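Local coordinates for cyclic nucleotide-binding domain (CNMP-BD) protein (Geobacter metallireducens, PDB 3MDP) that probably binds a cyclic nucleotide through a double-stranded beta-helix domain and may act as a DNA-binding transcription factor, at residues N44-N49 / P92-S97; M51-G56 / A82-S87; G57-Y62 / S98-K103. All blocks are in the same frame, centred on the assembly; numbering follows the deposited sequence.

How the contacts relate
From the N terminus, the loop 44-49 comes first, followed by 51-56 on strand 49-55 and, directly after it, 57-62 on strand 58-61. The chain then returns through 82-87, 92-97 and 98-103. Contact 1 closes a loop of 42 residues, and contact 2, closing the 25 between its own segments, is nested inside it. Contact 3 closes 35 residues and crosses both, because its segments alternate with theirs. Contact 2 belongs to the sheet holding strands 49-55 and 83-84, contact 3 to that holding 58-61 and 98-101. The sheets meet where F84 packs on V58 and A99. Contact 1 touches contact 2 through A47 and S87, and contact 3 where T96 and S97 pack on L60 to Y62.

Contact 1 (N44-N49 / P92-S97); sequences NSKADN and PYHYTS
Y95 lays one face of its ring over the backbone of A47: CA of A47 stands 3.7 Å from the ring centroid, 18° off the normal, and A47 CB touches Y95 CE1 at 3.6 Å. The first torsion of Y95 sets CG anti to its own carbonyl carbon (chi1 -64°), and the ring carries its hydroxyl on to N49. There Y95 OH donates to N49 O at 2.7 Å, in the plane of that carbonyl and on a lone pair. A water donating to both Y95 OH and N49 OD1 joins the two residues a second time. The H94 ring has K46 CA over one face and N44 O at its edge, 3.2 Å from H94 CD2. H94 ND1 donates to P92 O, which helps to set the ring's rotation. K46 runs side by side with Y93, its CD over the H94 ring off-centre. The two loops are joined by a single backbone bridge, K46 with H94, and by bonds from N44 N to Y95 O, Y95 N to S45 O and A47 N to Y93 O. The junction adjoins the succinate site: T96 OG1 hydrogen-bonds a succinate and A47 packs on S87. F41 of strand 39-41 stacks on Y95, D109 of strand 105-111 bonds N49 ND2, and R116 of helix 112-121 forms a salt bridge with D48 and a cation-pi contact with the Y93 ring.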
ATOM      1  N   ASN A  44       0.583 -12.405  13.091  1.00 14.56           N
ATOM      2  CA  ASN A  44       1.483 -13.505  12.762  1.00 14.30           C
ATOM      3  C   ASN A  44       0.818 -14.714  12.130  1.00 14.74           C
ATOM      4  O   ASN A  44       1.515 -15.600  11.665  1.00 15.78           O
ATOM      5  CB  ASN A  44       2.368 -13.899  13.951  1.00 14.80           C
ATOM      6  CG  ASN A  44       3.294 -12.776  14.350  1.00 18.11           C
ATOM      7  OD1 ASN A  44       3.822 -12.057  13.489  1.00 19.14           O
ATOM      8  ND2 ASN A  44       3.470 -12.586  15.641  1.00 22.86           N
ATOM      9  N   SER A  45      -0.508 -14.741  12.062  1.00 16.72           N
ATOM     10  CA  SER A  45      -1.200 -15.833  11.371  1.00 17.50           C
ATOM     11  C   SER A  45      -1.086 -15.623   9.882  1.00 16.09           C
ATOM     12  O   SER A  45      -1.003 -14.480   9.406  1.00 15.09           O
ATOM     13  CB  SER A  45      -2.694 -15.923  11.743  1.00 17.51           C
ATOM     14  OG  SER A  45      -2.881 -16.315  13.084  1.00 22.01           O
ATOM     15  N   LYS A  46      -1.136 -16.731   9.142  1.00 12.73           N
ATOM     16  CA  LYS A  46      -1.195 -16.685   7.687  1.00 11.71           C
ATOM     17  C   LYS A  46      -2.394 -15.856   7.262  1.00 11.69           C
ATOM     18  O   LYS A  46      -3.512 -16.074   7.731  1.00 13.08           O
ATOM     19  CB  LYS A  46      -1.276 -18.101   7.107  1.00 13.93           C
ATOM     20  CG  LYS A  46      -1.195 -18.212   5.593  1.00 15.28           C
ATOM     21  CD  LYS A  46       0.133 -17.721   4.994  1.00 21.53           C
ATOM     22  CE  LYS A  46       0.366 -18.363   3.635  1.00 22.73           C
ATOM     23  NZ  LYS A  46       0.794 -17.359   2.662  1.00 36.10           N
ATOM     24  N   ALA A  47      -2.165 -14.900   6.381  1.00 12.82           N
ATOM     25  CA  ALA A  47      -3.207 -13.970   5.973  1.00 12.30           C
ATOM     26  C   ALA A  47      -4.076 -14.598   4.870  1.00 12.75           C
ATOM     27  O   ALA A  47      -3.846 -14.377   3.700  1.00 17.37           O
ATOM     28  CB  ALA A  47      -2.601 -12.630   5.511  1.00 10.72           C
ATOM     29  N   ASP A  48      -5.048 -15.412   5.268  1.00 11.96           N
ATOM     30  CA  ASP A  48      -5.871 -16.123   4.312  1.00 13.66           C
ATOM     31  C   ASP A  48      -7.241 -15.472   4.066  1.00 14.52           C
ATOM     32  O   ASP A  48      -8.048 -16.024   3.306  1.00 13.67           O
ATOM     33  CB  ASP A  48      -6.037 -17.587   4.768  1.00 15.76           C
ATOM     34  CG  ASP A  48      -4.812 -18.443   4.427  1.00 18.96           C
ATOM     35  OD1 ASP A  48      -4.066 -18.100   3.488  1.00 19.28           O
ATOM     36  OD2 ASP A  48      -4.617 -19.456   5.099  1.00 22.89           O
ATOM     37  N   ASN A  49      -7.484 -14.300   4.667  1.00 14.52           N
ATOM     38  CA  ASN A  49      -8.769 -13.590   4.555  1.00 15.23           C
ATOM     39  C   ASN A  49      -8.577 -12.081   4.408  1.00 14.86           C
ATOM     40  O   ASN A  49      -7.930 -11.447   5.256  1.00 14.14           O
ATOM     41  CB  ASN A  49      -9.629 -13.856   5.784  1.00 15.97           C
ATOM     42  CG  ASN A  49      -9.923 -15.336   5.981  1.00 20.88           C
ATOM     43  OD1 ASN A  49      -9.111 -16.068   6.544  1.00 12.48           O
ATOM     44  ND2 ASN A  49     -11.075 -15.788   5.488  1.00 17.01           N
ATOM     45  N   PRO A  92       5.148 -10.891   3.209  1.00 15.43           N
ATOM     46  CA  PRO A  92       5.083 -12.351   3.109  1.00 13.72           C
ATOM     47  C   PRO A  92       3.767 -12.980   3.587  1.00 11.11           C
ATOM     48  O   PRO A  92       3.772 -14.114   4.039  1.00 13.45           O
ATOM     49  CB  PRO A  92       6.227 -12.771   4.031  1.00 16.17           C
ATOM     50  CG  PRO A  92       6.110 -11.781   5.152  1.00 13.42           C
ATOM     51  CD  PRO A  92       5.822 -10.474   4.451  1.00 16.87           C
ATOM     52  N   TYR A  93       2.666 -12.242   3.492  1.00 13.05           N
ATOM     53  CA  TYR A  93       1.307 -12.809   3.649  1.00 12.89           C
ATOM     54  C   TYR A  93       0.995 -13.348   5.054  1.00 11.12           C
ATOM     55  O   TYR A  93       0.299 -14.374   5.224  1.00 15.10           O
ATOM     56  CB  TYR A  93       1.054 -13.896   2.593  1.00 12.73           C
ATOM     57  CG  TYR A  93       1.436 -13.552   1.179  1.00 12.29           C
ATOM     58  CD1 TYR A  93       0.841 -12.465   0.512  1.00 13.73           C
ATOM     59  CD2 TYR A  93       2.318 -14.358   0.469  1.00 11.93           C
ATOM     60  CE1 TYR A  93       1.177 -12.164  -0.803  1.00 16.82           C
ATOM     61  CE2 TYR A  93       2.661 -14.059  -0.851  1.00 16.85           C
ATOM     62  CZ  TYR A  93       2.071 -12.971  -1.477  1.00 16.18           C
ATOM     63  OH  TYR A  93       2.388 -12.677  -2.761  1.00 22.26           O
ATOM     64  N   HIS A  94       1.491 -12.649   6.068  1.00 11.91           N
ATOM     65  CA  HIS A  94       1.139 -12.904   7.460  1.00 12.48           C
ATOM     66  C   HIS A  94       0.638 -11.605   8.070  1.00 14.48           C
ATOM     67  O   HIS A  94       1.145 -10.530   7.764  1.00 13.55           O
ATOM     68  CB  HIS A  94       2.325 -13.497   8.248  1.00 14.25           C
ATOM     69  CG  HIS A  94       2.598 -14.926   7.902  1.00 14.71           C
ATOM     70  ND1 HIS A  94       3.112 -15.307   6.679  1.00 19.64           N
ATOM     71  CD2 HIS A  94       2.404 -16.070   8.603  1.00 16.57           C
ATOM     72  CE1 HIS A  94       3.221 -16.625   6.644  1.00 20.27           C
ATOM     73  NE2 HIS A  94       2.799 -17.111   7.797  1.00 14.74           N
ATOM     74  N   TYR A  95      -0.416 -11.684   8.870  1.00 11.99           N
ATOM     75  CA  TYR A  95      -0.988 -10.468   9.450  1.00 14.28           C
ATOM     76  C   TYR A  95       0.040  -9.735  10.328  1.00 15.19           C
ATOM     77  O   TYR A  95       0.735 -10.341  11.155  1.00 15.64           O
ATOM     78  CB  TYR A  95      -2.252 -10.799  10.245  1.00 13.42           C
ATOM     79  CG  TYR A  95      -3.413 -11.353   9.423  1.00 13.87           C
ATOM     80  CD1 TYR A  95      -3.978 -10.615   8.394  1.00 16.11           C
ATOM     81  CD2 TYR A  95      -3.988 -12.601   9.722  1.00 13.69           C
ATOM     82  CE1 TYR A  95      -5.038 -11.092   7.674  1.00 10.87           C
ATOM     83  CE2 TYR A  95      -5.059 -13.090   8.998  1.00 14.78           C
ATOM     84  CZ  TYR A  95      -5.598 -12.335   7.990  1.00 15.51           C
ATOM     85  OH  TYR A  95      -6.665 -12.832   7.259  1.00 13.17           O
ATOM     86  N   THR A  96       0.129  -8.422  10.140  1.00 14.42           N
ATOM     87  CA  THR A  96       1.106  -7.598  10.852  1.00 14.96           C
ATOM     88  C   THR A  96       0.480  -7.001  12.109  1.00 13.96           C
ATOM     89  O   THR A  96       1.156  -6.370  12.932  1.00 14.74           O
ATOM     90  CB  THR A  96       1.658  -6.476   9.936  1.00 16.47           C
ATOM     91  OG1 THR A  96       0.564  -5.704   9.408  1.00 15.10           O
ATOM     92  CG2 THR A  96       2.491  -7.085   8.778  1.00 14.25           C
ATOM     93  N   SER A  97      -0.820  -7.216  12.264  1.00 13.29           N
ATOM     94  CA  SER A  97      -1.520  -6.808  13.468  1.00 13.70           C
ATOM     95  C   SER A  97      -2.691  -7.738  13.671  1.00 14.82           C
ATOM     96  O   SER A  97      -3.058  -8.467  12.759  1.00 16.24           O
ATOM     97  CB  SER A  97      -1.972  -5.345  13.324  1.00 16.19           C
ATOM     98  OG  SER A  97      -2.964  -5.213  12.325  1.00 20.70           O
TER
HETATM   99  O   HOH W   1       3.598 -10.592  10.839  1.00 25.50           O
HETATM  100  O   HOH W   2      -8.272 -14.622   8.849  1.00 41.29           O

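Contact 2 (M51-G56 / A82-S87); sequences MLLLEG and AIFGVS
M51 and F84 meet through CB and selenium of the selenomethionine, both set against the phenylalanine ring. M51 CB lies over one face, 3.9 Å from the ring centroid and 20° off the normal. In one of two conformers of M51, SE approaches obliquely, 4.5 Å from the same centroid, a Met-aromatic contact. L53 CB takes the ring edge, 4.0 Å from F84 CE1. F84 CG sits between the backbone N and the carbonyl carbon (chi1 65°); the end of the side chain comes nearer to 51-56. On the other side of the sheet L52 CD1 touches I83 CG2, the two side chains crossing at about a right angle. Antiparallel pairing holds these groups in place: M51 and F84 form a hydrogen-bonded pair, with M51 N to F84 O and F84 N to M51 O both 2.9 Å, and L53 N donates to A82 O. Further out, I83 packs on F13 and on A136 of helix 123-139, while R140 bonds I83 O and touches F84. G85, V86 and S87 follow, binding a succinate probably taken from the crystallisation liquor, consistent with a ligand pocket. Backbone N-H and C=O groups thus satisfy one another within an apolar surround, leaving F84 buried by hydrophobic packing beside that site.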
HETATM    1  N   MSE A  51     -10.772  -8.651   4.204  0.70  9.49           N
HETATM    2  CA  MSE A  51     -12.119  -8.257   4.616  0.70  9.64           C
HETATM    3  C   MSE A  51     -12.460  -6.833   4.221  0.70  8.81           C
HETATM    4  O   MSE A  51     -11.590  -5.966   4.168  0.70 10.07           O
HETATM    5  CB  MSE A  51     -12.305  -8.467   6.116  0.70 10.38           C
HETATM    6  CG  MSE A  51     -12.445  -9.923   6.430  0.70 13.66           C
HETATM    7 SE   MSE A  51     -12.283 -10.223   8.311  0.53 12.35          SE
HETATM    8  CE  MSE A  51     -12.439 -12.186   8.347  0.70 10.62           C
ATOM      9  N   LEU A  52     -13.722  -6.632   3.871  1.00 11.27           N
ATOM     10  CA  LEU A  52     -14.316  -5.302   3.642  1.00 12.51           C
ATOM     11  C   LEU A  52     -15.319  -5.114   4.786  1.00 11.28           C
ATOM     12  O   LEU A  52     -16.171  -5.968   5.010  1.00 10.17           O
ATOM     13  CB  LEU A  52     -15.058  -5.225   2.295  1.00 14.14           C
ATOM     14  CG  LEU A  52     -15.970  -3.995   2.115  1.00 17.43           C
ATOM     15  CD1 LEU A  52     -15.128  -2.754   1.862  1.00 16.56           C
ATOM     16  CD2 LEU A  52     -16.974  -4.256   0.975  1.00 15.39           C
ATOM     17  N   LEU A  53     -15.155  -4.050   5.552  1.00 11.02           N
ATOM     18  CA  LEU A  53     -16.058  -3.765   6.660  1.00 12.00           C
ATOM     19  C   LEU A  53     -17.348  -3.156   6.142  1.00 11.41           C
ATOM     20  O   LEU A  53     -17.346  -2.108   5.514  1.00 12.36           O
ATOM     21  CB  LEU A  53     -15.375  -2.850   7.667  1.00 13.45           C
ATOM     22  CG  LEU A  53     -16.114  -2.590   8.974  1.00 15.39           C
ATOM     23  CD1 LEU A  53     -16.464  -3.892   9.728  1.00 10.43           C
ATOM     24  CD2 LEU A  53     -15.294  -1.622   9.821  1.00  9.12           C
ATOM     25  N   LEU A  54     -18.452  -3.836   6.393  1.00 11.83           N
ATOM     26  CA  LEU A  54     -19.771  -3.356   5.969  1.00 11.39           C
ATOM     27  C   LEU A  54     -20.490  -2.571   7.048  1.00 12.43           C
ATOM     28  O   LEU A  54     -21.195  -1.603   6.747  1.00 12.17           O
ATOM     29  CB  LEU A  54     -20.647  -4.513   5.541  1.00  9.24           C
ATOM     30  CG  LEU A  54     -20.152  -5.370   4.376  1.00  9.75           C
ATOM     31  CD1 LEU A  54     -21.044  -6.576   4.214  1.00 11.06           C
ATOM     32  CD2 LEU A  54     -20.101  -4.530   3.065  1.00 12.44           C
ATOM     33  N   GLU A  55     -20.321  -2.996   8.292  1.00 12.83           N
ATOM     34  CA  GLU A  55     -21.028  -2.421   9.411  1.00 14.08           C
ATOM     35  C   GLU A  55     -20.213  -2.663  10.671  1.00 13.22           C
ATOM     36  O   GLU A  55     -19.571  -3.707  10.807  1.00 12.74           O
ATOM     37  CB  GLU A  55     -22.411  -3.075   9.552  1.00 17.84           C
ATOM     38  CG  GLU A  55     -23.251  -2.511  10.687  1.00 25.34           C
ATOM     39  CD  GLU A  55     -24.436  -3.396  11.013  1.00 31.59           C
ATOM     40  OE1 GLU A  55     -24.876  -4.146  10.111  1.00 28.17           O
ATOM     41  OE2 GLU A  55     -24.911  -3.349  12.168  1.00 35.31           O
ATOM     42  N   GLY A  56     -20.233  -1.671  11.568  1.00 11.84           N
ATOM     43  CA  GLY A  56     -19.563  -1.737  12.851  1.00  9.90           C
ATOM     44  C   GLY A  56     -18.202  -1.073  12.876  1.00 11.36           C
ATOM     45  O   GLY A  56     -17.968  -0.045  12.223  1.00 10.40           O
ATOM     46  N   ALA A  82     -14.133   0.432   4.339  1.00 14.74           N
ATOM     47  CA  ALA A  82     -12.687   0.231   4.273  1.00 14.96           C
ATOM     48  C   ALA A  82     -12.301  -1.254   4.417  1.00 15.32           C
ATOM     49  O   ALA A  82     -12.997  -2.042   5.075  1.00 14.33           O
ATOM     50  CB  ALA A  82     -11.997   1.069   5.352  1.00 12.04           C
ATOM     51  N   ILE A  83     -11.182  -1.619   3.797  1.00 15.56           N
ATOM     52  CA  ILE A  83     -10.650  -2.964   3.872  1.00 15.52           C
ATOM     53  C   ILE A  83      -9.616  -3.145   4.973  1.00 14.17           C
ATOM     54  O   ILE A  83      -8.899  -2.192   5.382  1.00 15.20           O
ATOM     55  CB  ILE A  83     -10.079  -3.461   2.483  1.00 18.77           C
ATOM     56  CG1 ILE A  83      -8.840  -2.682   2.050  1.00 17.80           C
ATOM     57  CG2 ILE A  83     -11.172  -3.369   1.378  1.00 17.14           C
ATOM     58  CD1 ILE A  83      -8.018  -3.422   0.982  1.00 20.24           C
ATOM     59  N   PHE A  84      -9.506  -4.383   5.429  1.00 13.06           N
ATOM     60  CA  PHE A  84      -8.483  -4.775   6.402  1.00 12.33           C
ATOM     61  C   PHE A  84      -8.127  -6.238   6.177  1.00 13.64           C
ATOM     62  O   PHE A  84      -8.766  -6.908   5.389  1.00 12.94           O
ATOM     63  CB  PHE A  84      -8.911  -4.433   7.863  1.00 13.27           C
ATOM     64  CG  PHE A  84     -10.119  -5.205   8.364  1.00 11.46           C
ATOM     65  CD1 PHE A  84     -11.395  -4.850   7.985  1.00 13.39           C
ATOM     66  CD2 PHE A  84      -9.964  -6.275   9.234  1.00 15.68           C
ATOM     67  CE1 PHE A  84     -12.517  -5.581   8.436  1.00 15.18           C
ATOM     68  CE2 PHE A  84     -11.057  -6.964   9.721  1.00 14.55           C
ATOM     69  CZ  PHE A  84     -12.343  -6.613   9.327  1.00 11.03           C
ATOM     70  N   GLY A  85      -7.053  -6.707   6.799  1.00 13.26           N
ATOM     71  CA  GLY A  85      -6.431  -7.967   6.376  1.00 14.69           C
ATOM     72  C   GLY A  85      -5.634  -7.837   5.087  1.00 11.66           C
ATOM     73  O   GLY A  85      -5.508  -8.800   4.329  1.00 12.56           O
ATOM     74  N   VAL A  86      -5.062  -6.658   4.852  1.00 11.98           N
ATOM     75  CA  VAL A  86      -4.395  -6.342   3.581  1.00 13.50           C
ATOM     76  C   VAL A  86      -3.168  -7.218   3.292  1.00 12.51           C
ATOM     77  O   VAL A  86      -2.803  -7.425   2.129  1.00 12.89           O
ATOM     78  CB  VAL A  86      -3.989  -4.836   3.475  1.00 12.96           C
ATOM     79  CG1 VAL A  86      -5.228  -3.954   3.438  1.00 14.38           C
ATOM     80  CG2 VAL A  86      -3.033  -4.413   4.633  1.00 13.14           C
ATOM     81  N   SER A  87      -2.535  -7.754   4.330  1.00 11.96           N
ATOM     82  CA  SER A  87      -1.401  -8.683   4.106  1.00 12.55           C
ATOM     83  C   SER A  87      -1.788  -9.988   3.378  1.00 12.62           C
ATOM     84  O   SER A  87      -0.910 -10.731   2.948  1.00 13.29           O
ATOM     85  CB  SER A  87      -0.674  -8.991   5.417  1.00 14.15           C
ATOM     86  OG  SER A  87       0.046  -7.855   5.854  1.00 14.57           O
TER

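Contact 3 (G57-Y62 / S98-K103); sequences GVELFY and SARATK
G57 to F61 pairs with S98 to T102 in antiparallel register, the axes of strands 58-61 and 98-101 being 4.6 Å apart at closest approach with 153° between their directions. E59 with R100 and F61 with S98 are hydrogen-bonded pairs, and T102 N adds a further bond to G57 O. V58 with A101 and L60 with A99 are non-hydrogen-bonded pairs; there CA-H groups point at carbonyls, L60 CA lying 3.1 Å from S98 O.

On the face carrying E59, F61, S98 and R100, the F61 ring is sandwiched. The R100 guanidinium lies flat on one side, planes 10° apart and R100 CZ 3.8 Å from the ring centroid, a stacked cation-pi contact. S98 CB takes the opposite face, 3.7 Å from that centroid. F61 CG and R100 CG both sit between backbone N and carbonyl carbon; the extended R100 chain passes the CE1 and CD1 side of the F61 ring and brings the guanidinium over its face. In one of two conformers of E59, OE1 comes to the guanidinium edge, near its plane, as a long salt bridge of 3.5 Å to R100 NH2, the carboxylate turned 55° from the guanidinium. The guanidinium then has the ring under its face and a carboxylate at its edge, which probably limits its rotation. In the same conformer T102 CG2 packs on E59 CG at 3.4 Å. S98 OG is bonded by E43 N and to a water.

The other face is apolar: A99 CB meets L60 CD2 and V58 CG1. V58 packs on I40 and F84, A99 on F41 and F84. L60 also packs on R140, one of the succinate-binding residues. One face turned to the barrel interior and the other carrying polar groups suits the double-stranded beta-helix fold of cyclic nucleotide-binding domains.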
ATOM      1  N   GLY A  57     -17.298  -1.651  13.655  1.00 12.39           N
ATOM      2  CA  GLY A  57     -16.024  -1.008  13.909  1.00 11.71           C
ATOM      3  C   GLY A  57     -14.995  -2.081  14.186  1.00 11.30           C
ATOM      4  O   GLY A  57     -15.289  -3.071  14.853  1.00 11.64           O
ATOM      5  N   VAL A  58     -13.781  -1.850  13.703  0.50  9.74           N
ATOM      6  CA  VAL A  58     -12.667  -2.753  13.924  0.50  9.32           C
ATOM      7  C   VAL A  58     -11.447  -1.985  14.400  0.50 10.49           C
ATOM      8  O   VAL A  58     -11.153  -0.878  13.920  0.50 10.20           O
ATOM      9  CB  VAL A  58     -12.338  -3.567  12.660  0.50  8.21           C
ATOM     10  CG1 VAL A  58     -10.908  -4.157  12.724  0.50  6.56           C
ATOM     11  CG2 VAL A  58     -13.381  -4.673  12.457  0.50  8.47           C
ATOM     12  N   GLU A  59     -10.761  -2.560  15.379  0.50 12.06           N
ATOM     13  CA  GLU A  59      -9.472  -2.041  15.813  0.50 12.65           C
ATOM     14  C   GLU A  59      -8.350  -2.978  15.379  0.50 12.78           C
ATOM     15  O   GLU A  59      -8.430  -4.202  15.560  0.50 10.57           O
ATOM     16  CB  GLU A  59      -9.455  -1.851  17.327  0.50 13.86           C
ATOM     17  CG  GLU A  59     -10.065  -0.525  17.758  0.50 15.58           C
ATOM     18  CD  GLU A  59      -9.859  -0.218  19.225  0.50 17.69           C
ATOM     19  OE1 GLU A  59      -9.145  -0.994  19.904  0.50 22.43           O
ATOM     20  OE2 GLU A  59     -10.408   0.800  19.692  0.50 11.95           O
ATOM     21  N   LEU A  60      -7.306  -2.409  14.779  1.00 13.78           N
ATOM     22  CA  LEU A  60      -6.128  -3.182  14.480  1.00 14.08           C
ATOM     23  C   LEU A  60      -5.183  -2.870  15.610  1.00 14.64           C
ATOM     24  O   LEU A  60      -4.971  -1.697  15.945  1.00 11.43           O
ATOM     25  CB  LEU A  60      -5.557  -2.750  13.135  1.00 14.66           C
ATOM     26  CG  LEU A  60      -6.525  -2.896  11.966  1.00 17.58           C
ATOM     27  CD1 LEU A  60      -5.812  -2.530  10.686  1.00 17.41           C
ATOM     28  CD2 LEU A  60      -7.136  -4.359  11.915  1.00 11.78           C
ATOM     29  N   PHE A  61      -4.610  -3.912  16.201  1.00 15.57           N
ATOM     30  CA  PHE A  61      -3.804  -3.750  17.400  1.00 16.90           C
ATOM     31  C   PHE A  61      -2.712  -4.805  17.537  1.00 19.07           C
ATOM     32  O   PHE A  61      -2.704  -5.811  16.830  1.00 15.13           O
ATOM     33  CB  PHE A  61      -4.727  -3.816  18.620  1.00 16.95           C
ATOM     34  CG  PHE A  61      -5.325  -5.179  18.852  1.00 18.57           C
ATOM     35  CD1 PHE A  61      -6.420  -5.612  18.103  1.00 17.24           C
ATOM     36  CD2 PHE A  61      -4.790  -6.037  19.797  1.00 18.43           C
ATOM     37  CE1 PHE A  61      -6.962  -6.882  18.305  1.00 16.94           C
ATOM     38  CE2 PHE A  61      -5.336  -7.303  20.007  1.00 18.97           C
ATOM     39  CZ  PHE A  61      -6.413  -7.722  19.268  1.00 16.64           C
ATOM     40  N   TYR A  62      -1.794  -4.546  18.462  1.00 25.67           N
ATOM     41  CA  TYR A  62      -0.836  -5.550  18.966  1.00 30.82           C
ATOM     42  C   TYR A  62      -1.256  -6.090  20.341  1.00 34.17           C
ATOM     43  O   TYR A  62      -1.647  -5.313  21.228  1.00 32.78           O
ATOM     44  CB  TYR A  62       0.549  -4.948  19.118  1.00 30.05           C
ATOM     45  CG  TYR A  62       1.057  -4.215  17.898  1.00 32.95           C
ATOM     46  CD1 TYR A  62       0.906  -4.746  16.624  1.00 30.58           C
ATOM     47  CD2 TYR A  62       1.733  -3.006  18.031  1.00 36.75           C
ATOM     48  CE1 TYR A  62       1.385  -4.082  15.517  1.00 31.48           C
ATOM     49  CE2 TYR A  62       2.229  -2.331  16.925  1.00 38.11           C
ATOM     50  CZ  TYR A  62       2.053  -2.875  15.676  1.00 36.94           C
ATOM     51  OH  TYR A  62       2.549  -2.208  14.590  1.00 38.57           O
ATOM     52  N   SER A  98      -3.264  -7.732  14.871  1.00 15.31           N
ATOM     53  CA  SER A  98      -4.508  -8.409  15.121  1.00 15.29           C
ATOM     54  C   SER A  98      -5.655  -7.449  14.826  1.00 16.81           C
ATOM     55  O   SER A  98      -5.440  -6.238  14.736  1.00 15.30           O
ATOM     56  CB  SER A  98      -4.576  -8.912  16.561  1.00 16.70           C
ATOM     57  OG  SER A  98      -3.497  -9.800  16.836  1.00 13.49           O
ATOM     58  N   ALA A  99      -6.858  -8.011  14.649  1.00 14.98           N
ATOM     59  CA  ALA A  99      -8.090  -7.251  14.445  1.00 14.71           C
ATOM     60  C   ALA A  99      -9.193  -7.699  15.407  1.00 14.62           C
ATOM     61  O   ALA A  99      -9.462  -8.903  15.564  1.00 15.17           O
ATOM     62  CB  ALA A  99      -8.574  -7.372  13.014  1.00 11.20           C
ATOM     63  N   ARG A 100      -9.841  -6.726  16.043  1.00 13.21           N
ATOM     64  CA  ARG A 100     -10.971  -7.028  16.897  1.00 13.67           C
ATOM     65  C   ARG A 100     -12.148  -6.108  16.625  1.00 13.00           C
ATOM     66  O   ARG A 100     -11.978  -4.913  16.274  1.00 12.07           O
ATOM     67  CB  ARG A 100     -10.572  -6.990  18.370  1.00 16.23           C
ATOM     68  CG  ARG A 100     -10.132  -5.637  18.905  1.00 18.42           C
ATOM     69  CD  ARG A 100      -9.749  -5.730  20.358  1.00 20.71           C
ATOM     70  NE  ARG A 100      -8.991  -4.543  20.727  1.00 23.96           N
ATOM     71  CZ  ARG A 100      -7.977  -4.514  21.587  1.00 31.73           C
ATOM     72  NH1 ARG A 100      -7.583  -5.608  22.239  1.00 35.61           N
ATOM     73  NH2 ARG A 100      -7.348  -3.364  21.796  1.00 33.98           N
ATOM     74  N   ALA A 101     -13.338  -6.676  16.801  1.00 13.09           N
ATOM     75  CA  ALA A 101     -14.586  -5.957  16.652  1.00 12.07           C
ATOM     76  C   ALA A 101     -14.793  -5.034  17.859  1.00 11.82           C
ATOM     77  O   ALA A 101     -14.675  -5.462  19.011  1.00 12.64           O
ATOM     78  CB  ALA A 101     -15.749  -6.937  16.509  1.00 12.34           C
ATOM     79  N   THR A 102     -15.099  -3.763  17.603  1.00 12.41           N
ATOM     80  CA  THR A 102     -15.405  -2.825  18.699  1.00 13.40           C
ATOM     81  C   THR A 102     -16.900  -2.549  18.802  1.00 14.35           C
ATOM     82  O   THR A 102     -17.342  -1.890  19.734  1.00 12.96           O
ATOM     83  CB  THR A 102     -14.660  -1.506  18.508  1.00 14.08           C
ATOM     84  OG1 THR A 102     -15.064  -0.932  17.270  1.00 13.71           O
ATOM     85  CG2 THR A 102     -13.169  -1.758  18.461  1.00 15.53           C
ATOM     86  N   LYS A 103     -17.658  -3.041  17.827  1.00 15.51           N
ATOM     87  CA  LYS A 103     -19.115  -3.005  17.823  1.00 16.90           C
ATOM     88  C   LYS A 103     -19.540  -4.246  17.058  1.00 11.94           C
ATOM     89  O   LYS A 103     -18.692  -4.966  16.539  1.00 14.87           O
ATOM     90  CB  LYS A 103     -19.706  -1.772  17.094  1.00 19.85           C
ATOM     91  CG  LYS A 103     -18.821  -0.618  16.839  1.00 26.40           C
ATOM     92  CD  LYS A 103     -19.661   0.582  16.367  1.00 30.21           C
ATOM     93  CE  LYS A 103     -18.782   1.745  15.932  1.00 37.11           C
ATOM     94  NZ  LYS A 103     -19.515   3.059  15.936  1.00 36.10           N
TER
HETATM   95  O   HOH W   3      -1.188  -8.722  17.960  1.00 26.23           O